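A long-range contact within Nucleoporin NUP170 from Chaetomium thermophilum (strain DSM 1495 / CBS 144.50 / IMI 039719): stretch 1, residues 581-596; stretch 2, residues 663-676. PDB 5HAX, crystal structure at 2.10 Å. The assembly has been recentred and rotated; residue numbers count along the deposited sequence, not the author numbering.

Stretch 1 (581-596) SVRLSSRHDALALYLT
Stretch 2 663-676: IANQKEHQALHALQ

Stretch 1 starts extended and ends helical. Val-582 and Arg-583 form a short strand, with phi/psi of -123/156 and -107/110. Leu-584 and Ser-585 stay extended, at -69/161 and -67/161. The helix begins at Ser-586 and runs through Thr-596, with phi near -63 and psi near -43. Stretch 2 is helical from Ile-663 to Gln-676. Both helices continue later in the chain.

The two helices run nearly parallel. Their N-to-C directions differ by 14°, and the axes come within 10.5 Å. The CA atoms of Val-582 and Ala-664 lie 6.4 Å apart, and those of Leu-584 and Glu-668 6.0 Å. Further along, the CA atoms of His-588 and Leu-672 are 6.6 Å apart, and those of Ala-592 and Leu-675 7.2 Å. The contact buries 601 Å², both sides summed.

Glu-668 makes the direct hydrogen bonds between the stretches. Its rotamer is t, p, with chi3 at 6°, and this brings the carboxylate to the start of the first helix. Ser-585 N donates to Glu-668 OE1 at 3.2 Å, almost in line at 176°. Ser-585 OG donates to Glu-668 OE2 at 2.6 Å. The serine, chi1 p, is also the N-cap. Its OG accepts from His-588 N at 3.1 Å, so one hydroxyl caps its own helix and ties it to the other. Water 1 extends this site: it donates to Glu-668 OE2 at 2.4 Å and accepts from Arg-587 NH2 at 3.1 Å. Arg-587 is t, t, m with chi4 at 94°.

Val-582 and Leu-584 add contacts ahead of the helix. Val-582, chi1 t, points toward stretch 2. Its CG1 lies 4.5 Å from Ala-664 CB, and its CG2 lies 4.2 Å from Lys-667 CG. Lys-667 is m, m, t, t, and its end leads away. Leu-584, m, t, leaves its backbone sideways, but its end comes nearer. Its CD1 reaches Ala-671 CB at 3.7 Å.

His-588 is the knob of the interface. With chi1 t and chi2 at -85°, it sits among Glu-668, Ala-671, Leu-672 and Leu-675. Leu-672 CD2 meets the ring edge, 4.0 Å from His-588 CD2. His-588 NE2 is 3.5 Å from Ala-671 CB and 3.6 Å from Leu-675 CD1. The ring's polar atoms are also engaged. His-588 ND1 donates to Asp-589 OD1 at 3.2 Å. His-588 NE2 lies 2.9 Å from water 2, which donates to Ala-671 O at 3.1 Å and so bridges the stretches.

Beyond His-588 the packing is apolar. Leu-591, t, p, puts CD2 4.0 Å from Leu-672 CD2 and 3.8 Å from Leu-675 CD1. Leu-672 and Leu-675 are both m, t. Leu-675 points toward stretch 1, and its CD1 also lies 4.2 Å from Ala-592 CB. Leu-595, t, p, ends the contact, with CD2 4.3 Å from Leu-675 O.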

ATOM      1  N   SER A 581       1.302 -33.246 -26.047  1.00101.78           N
ATOM      2  CA  SER A 581       1.253 -31.932 -25.415  1.00101.31           C
ATOM      3  C   SER A 581      -0.079 -31.240 -25.702  1.00 98.25           C
ATOM      4  O   SER A 581      -0.489 -31.111 -26.857  1.00 97.66           O
ATOM      5  CB  SER A 581       2.421 -31.069 -25.894  1.00100.16           C
ATOM      6  OG  SER A 581       3.652 -31.576 -25.407  1.00104.66           O
ATOM      7  N   VAL A 582      -0.740 -30.789 -24.636  1.00 97.85           N
ATOM      8  CA  VAL A 582      -2.100 -30.271 -24.697  1.00 93.05           C
ATOM      9  C   VAL A 582      -2.111 -28.846 -24.157  1.00 86.04           C
ATOM     10  O   VAL A 582      -1.236 -28.437 -23.389  1.00 91.83           O
ATOM     11  CB  VAL A 582      -3.078 -31.163 -23.896  1.00 95.88           C
ATOM     12  CG1 VAL A 582      -4.508 -30.631 -23.963  1.00 85.47           C
ATOM     13  CG2 VAL A 582      -3.020 -32.597 -24.399  1.00 97.33           C
ATOM     14  N   ARG A 583      -3.120 -28.084 -24.582  1.00 81.36           N
ATOM     15  CA  ARG A 583      -3.443 -26.784 -24.003  1.00 84.08           C
ATOM     16  C   ARG A 583      -4.719 -26.944 -23.184  1.00 78.22           C
ATOM     17  O   ARG A 583      -5.804 -27.133 -23.745  1.00 70.35           O
ATOM     18  CB  ARG A 583      -3.618 -25.719 -25.082  1.00 83.10           C
ATOM     19  CG  ARG A 583      -2.328 -25.311 -25.769  1.00 96.73           C
ATOM     20  CD  ARG A 583      -2.530 -24.062 -26.612  1.00119.06           C
ATOM     21  NE  ARG A 583      -1.322 -23.686 -27.341  1.00131.37           N
ATOM     22  CZ  ARG A 583      -1.237 -22.645 -28.163  1.00129.66           C
ATOM     23  NH1 ARG A 583      -2.292 -21.866 -28.368  1.00120.96           N
ATOM     24  NH2 ARG A 583      -0.095 -22.382 -28.783  1.00124.20           N
ATOM     25  N   LEU A 584      -4.586 -26.869 -21.863  1.00 69.20           N
ATOM     26  CA  LEU A 584      -5.735 -26.988 -20.980  1.00 62.59           C
ATOM     27  C   LEU A 584      -6.641 -25.766 -21.111  1.00 61.71           C
ATOM     28  O   LEU A 584      -6.237 -24.703 -21.592  1.00 60.33           O
ATOM     29  CB  LEU A 584      -5.276 -27.158 -19.532  1.00 63.42           C
ATOM     30  CG  LEU A 584      -4.409 -28.394 -19.277  1.00 55.17           C
ATOM     31  CD1 LEU A 584      -3.828 -28.364 -17.875  1.00 63.54           C
ATOM     32  CD2 LEU A 584      -5.211 -29.668 -19.491  1.00 65.16           C
ATOM     33  N   SER A 585      -7.887 -25.931 -20.676  1.00 55.12           N
ATOM     34  CA  SER A 585      -8.874 -24.871 -20.808  1.00 61.32           C
ATOM     35  C   SER A 585      -8.512 -23.679 -19.926  1.00 61.35           C
ATOM     36  O   SER A 585      -7.729 -23.782 -18.978  1.00 55.49           O
ATOM     37  CB  SER A 585     -10.266 -25.380 -20.432  1.00 58.16           C
ATOM     38  OG  SER A 585     -10.371 -25.592 -19.033  1.00 58.20           O
ATOM     39  N   SER A 586      -9.098 -22.527 -20.258  1.00 60.59           N
ATOM     40  CA  SER A 586      -8.973 -21.357 -19.401  1.00 62.61           C
ATOM     41  C   SER A 586      -9.657 -21.574 -18.060  1.00 58.42           C
ATOM     42  O   SER A 586      -9.291 -20.924 -17.075  1.00 51.53           O
ATOM     43  CB  SER A 586      -9.561 -20.131 -20.099  1.00 50.85           C
ATOM     44  OG  SER A 586      -8.868 -19.859 -21.305  1.00 70.56           O
ATOM     45  N   ARG A 587     -10.636 -22.477 -18.009  1.00 58.45           N
ATOM     46  CA  ARG A 587     -11.268 -22.834 -16.745  1.00 58.88           C
ATOM     47  C   ARG A 587     -10.268 -23.491 -15.801  1.00 57.69           C
ATOM     48  O   ARG A 587     -10.265 -23.214 -14.596  1.00 54.41           O
ATOM     49  CB  ARG A 587     -12.450 -23.764 -17.021  1.00 61.04           C
ATOM     50  CG  ARG A 587     -13.438 -23.905 -15.883  1.00 60.04           C
ATOM     51  CD  ARG A 587     -14.603 -24.810 -16.275  1.00 61.71           C
ATOM     52  NE  ARG A 587     -15.398 -24.262 -17.376  1.00 66.98           N
ATOM     53  CZ  ARG A 587     -15.215 -24.544 -18.663  1.00 62.48           C
ATOM     54  NH1 ARG A 587     -16.000 -23.989 -19.577  1.00 64.96           N
ATOM     55  NH2 ARG A 587     -14.255 -25.374 -19.049  1.00 61.32           N
ATOM     56  N   HIS A 588      -9.402 -24.358 -16.334  1.00 55.21           N
ATOM     57  CA  HIS A 588      -8.387 -25.005 -15.509  1.00 52.18           C
ATOM     58  C   HIS A 588      -7.358 -23.999 -15.009  1.00 50.27           C
ATOM     59  O   HIS A 588      -7.037 -23.964 -13.815  1.00 48.29           O
ATOM     60  CB  HIS A 588      -7.689 -26.113 -16.294  1.00 49.63           C
ATOM     61  CG  HIS A 588      -6.410 -26.572 -15.666  1.00 50.14           C
ATOM     62  ND1 HIS A 588      -5.204 -25.940 -15.888  1.00 47.80           N
ATOM     63  CD2 HIS A 588      -6.151 -27.585 -14.807  1.00 48.46           C
ATOM     64  CE1 HIS A 588      -4.257 -26.550 -15.198  1.00 47.11           C
ATOM     65  NE2 HIS A 588      -4.804 -27.552 -14.535  1.00 51.85           N
ATOM     66  N   ASP A 589      -6.805 -23.192 -15.919  1.00 49.03           N
ATOM     67  CA  ASP A 589      -5.810 -22.202 -15.522  1.00 52.69           C
ATOM     68  C   ASP A 589      -6.377 -21.252 -14.475  1.00 49.70           C
ATOM     69  O   ASP A 589      -5.667 -20.837 -13.551  1.00 46.68           O
ATOM     70  CB  ASP A 589      -5.328 -21.425 -16.749  1.00 52.80           C
ATOM     71  CG  ASP A 589      -4.767 -22.332 -17.833  1.00 56.71           C
ATOM     72  OD1 ASP A 589      -4.202 -23.394 -17.495  1.00 56.72           O
ATOM     73  OD2 ASP A 589      -4.893 -21.982 -19.026  1.00 60.64           O
ATOM     74  N   ALA A 590      -7.664 -20.913 -14.595  1.00 49.11           N
ATOM     75  CA  ALA A 590      -8.305 -20.049 -13.611  1.00 46.50           C
ATOM     76  C   ALA A 590      -8.341 -20.707 -12.238  1.00 53.80           C
ATOM     77  O   ALA A 590      -8.086 -20.052 -11.221  1.00 46.60           O
ATOM     78  CB  ALA A 590      -9.720 -19.699 -14.071  1.00 48.41           C
ATOM     79  N   LEU A 591      -8.663 -22.002 -12.188  1.00 49.60           N
ATOM     80  CA  LEU A 591      -8.676 -22.708 -10.911  1.00 45.29           C
ATOM     81  C   LEU A 591      -7.279 -22.769 -10.308  1.00 42.11           C
ATOM     82  O   LEU A 591      -7.107 -22.577  -9.099  1.00 42.74           O
ATOM     83  CB  LEU A 591      -9.241 -24.116 -11.094  1.00 46.13           C
ATOM     84  CG  LEU A 591      -9.247 -25.009  -9.851  1.00 53.30           C
ATOM     85  CD1 LEU A 591     -10.119 -24.403  -8.760  1.00 52.39           C
ATOM     86  CD2 LEU A 591      -9.715 -26.411 -10.208  1.00 55.76           C
ATOM     87  N   ALA A 592      -6.270 -23.035 -11.140  1.00 41.76           N
ATOM     88  CA  ALA A 592      -4.893 -23.050 -10.661  1.00 44.83           C
ATOM     89  C   ALA A 592      -4.452 -21.665 -10.204  1.00 49.13           C
ATOM     90  O   ALA A 592      -3.751 -21.532  -9.195  1.00 41.59           O
ATOM     91  CB  ALA A 592      -3.968 -23.568 -11.760  1.00 44.65           C
ATOM     92  N   LEU A 593      -4.852 -20.624 -10.936  1.00 45.37           N
ATOM     93  CA  LEU A 593      -4.466 -19.266 -10.567  1.00 45.18           C
ATOM     94  C   LEU A 593      -5.085 -18.871  -9.233  1.00 44.50           C
ATOM     95  O   LEU A 593      -4.392 -18.375  -8.337  1.00 42.23           O
ATOM     96  CB  LEU A 593      -4.883 -18.291 -11.669  1.00 45.65           C
ATOM     97  CG  LEU A 593      -4.417 -16.840 -11.534  1.00 47.95           C
ATOM     98  CD1 LEU A 593      -2.898 -16.753 -11.479  1.00 38.98           C
ATOM     99  CD2 LEU A 593      -4.962 -16.010 -12.689  1.00 46.99           C
ATOM    100  N   TYR A 594      -6.391 -19.100  -9.079  1.00 43.25           N
ATOM    101  CA  TYR A 594      -7.065 -18.779  -7.827  1.00 40.25           C
ATOM    102  C   TYR A 594      -6.450 -19.540  -6.658  1.00 45.55           C
ATOM    103  O   TYR A 594      -6.117 -18.950  -5.625  1.00 44.35           O
ATOM    104  CB  TYR A 594      -8.558 -19.089  -7.950  1.00 39.61           C
ATOM    105  CG  TYR A 594      -9.362 -18.738  -6.721  1.00 46.31           C
ATOM    106  CD1 TYR A 594      -9.237 -17.495  -6.121  1.00 46.98           C
ATOM    107  CD2 TYR A 594     -10.256 -19.646  -6.168  1.00 50.09           C
ATOM    108  CE1 TYR A 594      -9.972 -17.165  -4.998  1.00 48.26           C
ATOM    109  CE2 TYR A 594     -10.996 -19.325  -5.044  1.00 46.40           C
ATOM    110  CZ  TYR A 594     -10.851 -18.083  -4.464  1.00 48.03           C
ATOM    111  OH  TYR A 594     -11.583 -17.755  -3.346  1.00 42.77           O
ATOM    112  N   LEU A 595      -6.290 -20.860  -6.807  1.00 47.57           N
ATOM    113  CA  LEU A 595      -5.742 -21.670  -5.722  1.00 44.63           C
ATOM    114  C   LEU A 595      -4.343 -21.208  -5.334  1.00 43.55           C
ATOM    115  O   LEU A 595      -4.023 -21.106  -4.143  1.00 44.15           O
ATOM    116  CB  LEU A 595      -5.719 -23.144  -6.126  1.00 50.86           C
ATOM    117  CG  LEU A 595      -5.043 -24.094  -5.130  1.00 48.77           C
ATOM    118  CD1 LEU A 595      -5.738 -24.036  -3.779  1.00 48.99           C
ATOM    119  CD2 LEU A 595      -5.025 -25.513  -5.674  1.00 46.00           C
ATOM    120  N   THR A 596      -3.492 -20.939  -6.327  1.00 39.12           N
ATOM    121  CA  THR A 596      -2.136 -20.482  -6.041  1.00 50.05           C
ATOM    122  C   THR A 596      -2.155 -19.215  -5.201  1.00 42.33           C
ATOM    123  O   THR A 596      -1.439 -19.107  -4.199  1.00 43.91           O
ATOM    124  CB  THR A 596      -1.379 -20.242  -7.348  1.00 49.62           C
ATOM    125  OG1 THR A 596      -1.278 -21.472  -8.077  1.00 46.74           O
ATOM    126  CG2 THR A 596       0.024 -19.696  -7.073  1.00 51.10           C
ATOM    127  N   ILE A 663      -8.171 -37.259 -26.134  1.00 85.34           N
ATOM    128  CA  ILE A 663      -6.965 -37.099 -25.327  1.00 88.05           C
ATOM    129  C   ILE A 663      -6.995 -35.758 -24.607  1.00 86.21           C
ATOM    130  O   ILE A 663      -6.482 -35.631 -23.488  1.00 83.81           O
ATOM    131  CB  ILE A 663      -5.701 -37.219 -26.201  1.00 89.64           C
ATOM    132  CG1 ILE A 663      -5.801 -38.397 -27.179  1.00 93.17           C
ATOM    133  CG2 ILE A 663      -4.460 -37.356 -25.324  1.00 94.65           C
ATOM    134  CD1 ILE A 663      -5.568 -37.986 -28.619  1.00 90.60           C
ATOM    135  N   ALA A 664      -7.586 -34.741 -25.236  1.00 86.04           N
ATOM    136  CA  ALA A 664      -7.659 -33.416 -24.629  1.00 75.44           C
ATOM    137  C   ALA A 664      -8.499 -33.446 -23.359  1.00 78.89           C
ATOM    138  O   ALA A 664      -8.021 -33.108 -22.270  1.00 73.69           O
ATOM    139  CB  ALA A 664      -8.234 -32.421 -25.636  1.00 72.23           C
ATOM    140  N   ASN A 665      -9.766 -33.851 -23.483  1.00 71.38           N
ATOM    141  CA  ASN A 665     -10.635 -33.947 -22.316  1.00 70.97           C
ATOM    142  C   ASN A 665     -10.071 -34.909 -21.280  1.00 80.12           C
ATOM    143  O   ASN A 665     -10.369 -34.780 -20.086  1.00 73.51           O
ATOM    144  CB  ASN A 665     -12.034 -34.386 -22.744  1.00 68.46           C
ATOM    145  CG  ASN A 665     -12.611 -33.508 -23.834  1.00 71.04           C
ATOM    146  OD1 ASN A 665     -13.195 -32.460 -23.560  1.00 80.62           O
ATOM    147  ND2 ASN A 665     -12.450 -33.933 -25.083  1.00 88.36           N
ATOM    148  N   GLN A 666      -9.261 -35.875 -21.715  1.00 77.61           N
ATOM    149  CA  GLN A 666      -8.626 -36.799 -20.782  1.00 83.51           C
ATOM    150  C   GLN A 666      -7.664 -36.064 -19.859  1.00 75.19           C
ATOM    151  O   GLN A 666      -7.770 -36.146 -18.630  1.00 72.47           O
ATOM    152  CB  GLN A 666      -7.897 -37.901 -21.555  1.00 89.09           C
ATOM    153  CG  GLN A 666      -8.699 -39.180 -21.716  1.00 90.75           C
ATOM    154  CD  GLN A 666      -8.889 -39.913 -20.403  1.00104.68           C
ATOM    155  OE1 GLN A 666      -8.109 -39.742 -19.464  1.00105.82           O
ATOM    156  NE2 GLN A 666      -9.929 -40.733 -20.328  1.00109.75           N
ATOM    157  N   LYS A 667      -6.707 -35.336 -20.440  1.00 72.65           N
ATOM    158  CA  LYS A 667      -5.733 -34.615 -19.629  1.00 77.47           C
ATOM    159  C   LYS A 667      -6.381 -33.460 -18.877  1.00 66.41           C
ATOM    160  O   LYS A 667      -5.891 -33.064 -17.813  1.00 68.97           O
ATOM    161  CB  LYS A 667      -4.591 -34.110 -20.512  1.00 70.81           C
ATOM    162  CG  LYS A 667      -3.832 -35.219 -21.234  1.00 83.58           C
ATOM    163  CD  LYS A 667      -3.142 -36.162 -20.254  1.00105.51           C
ATOM    164  CE  LYS A 667      -2.371 -37.259 -20.974  1.00120.22           C
ATOM    165  NZ  LYS A 667      -1.720 -38.207 -20.025  1.00117.78           N
ATOM    166  N   GLU A 668      -7.474 -32.912 -19.408  1.00 61.74           N
ATOM    167  CA  GLU A 668      -8.249 -31.926 -18.662  1.00 70.75           C
ATOM    168  C   GLU A 668      -8.790 -32.535 -17.374  1.00 69.07           C
ATOM    169  O   GLU A 668      -8.703 -31.930 -16.300  1.00 63.59           O
ATOM    170  CB  GLU A 668      -9.389 -31.402 -19.538  1.00 68.42           C
ATOM    171  CG  GLU A 668     -10.304 -30.365 -18.884  1.00 68.89           C
ATOM    172  CD  GLU A 668      -9.699 -28.973 -18.824  1.00 68.76           C
ATOM    173  OE1 GLU A 668      -8.604 -28.759 -19.389  1.00 61.60           O
ATOM    174  OE2 GLU A 668     -10.327 -28.083 -18.211  1.00 59.28           O
ATOM    175  N   HIS A 669      -9.346 -33.746 -17.468  1.00 74.28           N
ATOM    176  CA  HIS A 669      -9.847 -34.437 -16.285  1.00 74.09           C
ATOM    177  C   HIS A 669      -8.716 -34.761 -15.314  1.00 67.15           C
ATOM    178  O   HIS A 669      -8.864 -34.586 -14.099  1.00 65.99           O
ATOM    179  CB  HIS A 669     -10.577 -35.712 -16.709  1.00 77.89           C
ATOM    180  CG  HIS A 669     -11.090 -36.530 -15.566  1.00 86.16           C
ATOM    181  ND1 HIS A 669     -12.298 -36.279 -14.952  1.00 90.87           N
ATOM    182  CD2 HIS A 669     -10.561 -37.602 -14.929  1.00 81.76           C
ATOM    183  CE1 HIS A 669     -12.491 -37.159 -13.986  1.00 91.32           C
ATOM    184  NE2 HIS A 669     -11.451 -37.973 -13.950  1.00 85.69           N
ATOM    185  N   GLN A 670      -7.580 -35.232 -15.832  1.00 60.17           N
ATOM    186  CA  GLN A 670      -6.447 -35.559 -14.971  1.00 65.23           C
ATOM    187  C   GLN A 670      -5.901 -34.317 -14.278  1.00 63.26           C
ATOM    188  O   GLN A 670      -5.584 -34.353 -13.083  1.00 56.46           O
ATOM    189  CB  GLN A 670      -5.344 -36.232 -15.789  1.00 72.76           C
ATOM    190  CG  GLN A 670      -5.746 -37.553 -16.418  1.00 84.71           C
ATOM    191  CD  GLN A 670      -4.733 -38.040 -17.437  1.00 91.46           C
ATOM    192  OE1 GLN A 670      -3.526 -37.856 -17.268  1.00 88.17           O
ATOM    193  NE2 GLN A 670      -5.220 -38.658 -18.507  1.00 90.82           N
ATOM    194  N   ALA A 671      -5.776 -33.212 -15.016  1.00 64.48           N
ATOM    195  CA  ALA A 671      -5.249 -31.982 -14.435  1.00 62.86           C
ATOM    196  C   ALA A 671      -6.168 -31.457 -13.339  1.00 51.48           C
ATOM    197  O   ALA A 671      -5.715 -31.113 -12.243  1.00 49.78           O
ATOM    198  CB  ALA A 671      -5.056 -30.930 -15.528  1.00 55.77           C
ATOM    199  N   LEU A 672      -7.471 -31.388 -13.622  1.00 54.11           N
ATOM    200  CA  LEU A 672      -8.423 -30.928 -12.617  1.00 55.54           C
ATOM    201  C   LEU A 672      -8.428 -31.848 -11.405  1.00 53.08           C
ATOM    202  O   LEU A 672      -8.534 -31.384 -10.264  1.00 56.90           O
ATOM    203  CB  LEU A 672      -9.821 -30.835 -13.229  1.00 56.26           C
ATOM    204  CG  LEU A 672      -9.999 -29.765 -14.310  1.00 63.54           C
ATOM    205  CD1 LEU A 672     -11.337 -29.932 -15.012  1.00 62.65           C
ATOM    206  CD2 LEU A 672      -9.879 -28.369 -13.720  1.00 60.88           C
ATOM    207  N   HIS A 673      -8.309 -33.159 -11.631  1.00 63.41           N
ATOM    208  CA  HIS A 673      -8.258 -34.101 -10.519  1.00 54.62           C
ATOM    209  C   HIS A 673      -7.041 -33.850  -9.640  1.00 49.20           C
ATOM    210  O   HIS A 673      -7.139 -33.878  -8.408  1.00 54.30           O
ATOM    211  CB  HIS A 673      -8.238 -35.536 -11.044  1.00 65.57           C
ATOM    212  CG  HIS A 673      -7.803 -36.539 -10.022  1.00 65.19           C
ATOM    213  ND1 HIS A 673      -8.662 -37.068  -9.084  1.00 67.31           N
ATOM    214  CD2 HIS A 673      -6.593 -37.097  -9.782  1.00 66.79           C
ATOM    215  CE1 HIS A 673      -8.003 -37.914  -8.314  1.00 69.25           C
ATOM    216  NE2 HIS A 673      -6.745 -37.951  -8.715  1.00 67.14           N
ATOM    217  N   ALA A 674      -5.882 -33.611 -10.257  1.00 53.05           N
ATOM    218  CA  ALA A 674      -4.668 -33.372  -9.485  1.00 58.63           C
ATOM    219  C   ALA A 674      -4.797 -32.124  -8.622  1.00 54.53           C
ATOM    220  O   ALA A 674      -4.353 -32.109  -7.469  1.00 53.66           O
ATOM    221  CB  ALA A 674      -3.468 -33.254 -10.424  1.00 58.92           C
ATOM    222  N   LEU A 675      -5.408 -31.065  -9.162  1.00 49.96           N
ATOM    223  CA  LEU A 675      -5.596 -29.845  -8.383  1.00 46.71           C
ATOM    224  C   LEU A 675      -6.481 -30.098  -7.170  1.00 49.80           C
ATOM    225  O   LEU A 675      -6.198 -29.606  -6.072  1.00 47.48           O
ATOM    226  CB  LEU A 675      -6.200 -28.746  -9.257  1.00 50.46           C
ATOM    227  CG  LEU A 675      -5.295 -28.122 -10.321  1.00 46.90           C
ATOM    228  CD1 LEU A 675      -6.080 -27.113 -11.146  1.00 50.64           C
ATOM    229  CD2 LEU A 675      -4.079 -27.460  -9.685  1.00 50.61           C
ATOM    230  N   GLN A 676      -7.560 -30.864  -7.347  1.00 58.28           N
ATOM    231  CA  GLN A 676      -8.454 -31.150  -6.231  1.00 54.46           C
ATOM    232  C   GLN A 676      -7.772 -32.007  -5.173  1.00 51.73           C
ATOM    233  O   GLN A 676      -8.042 -31.844  -3.977  1.00 51.42           O
ATOM    234  CB  GLN A 676      -9.723 -31.830  -6.743  1.00 52.27           C
ATOM    235  CG  GLN A 676     -10.618 -30.905  -7.552  1.00 63.47           C
ATOM    236  CD  GLN A 676     -11.874 -31.591  -8.053  1.00 77.51           C
ATOM    237  OE1 GLN A 676     -12.934 -31.496  -7.435  1.00 75.03           O
ATOM    238  NE2 GLN A 676     -11.761 -32.280  -9.182  1.00 66.66           N
TER
HETATM  239  O   HOH W   1     -12.652 -27.620 -17.621  1.00 53.88           O
HETATM  240  O   HOH W   2      -3.240 -29.382 -12.902  1.00 59.64           O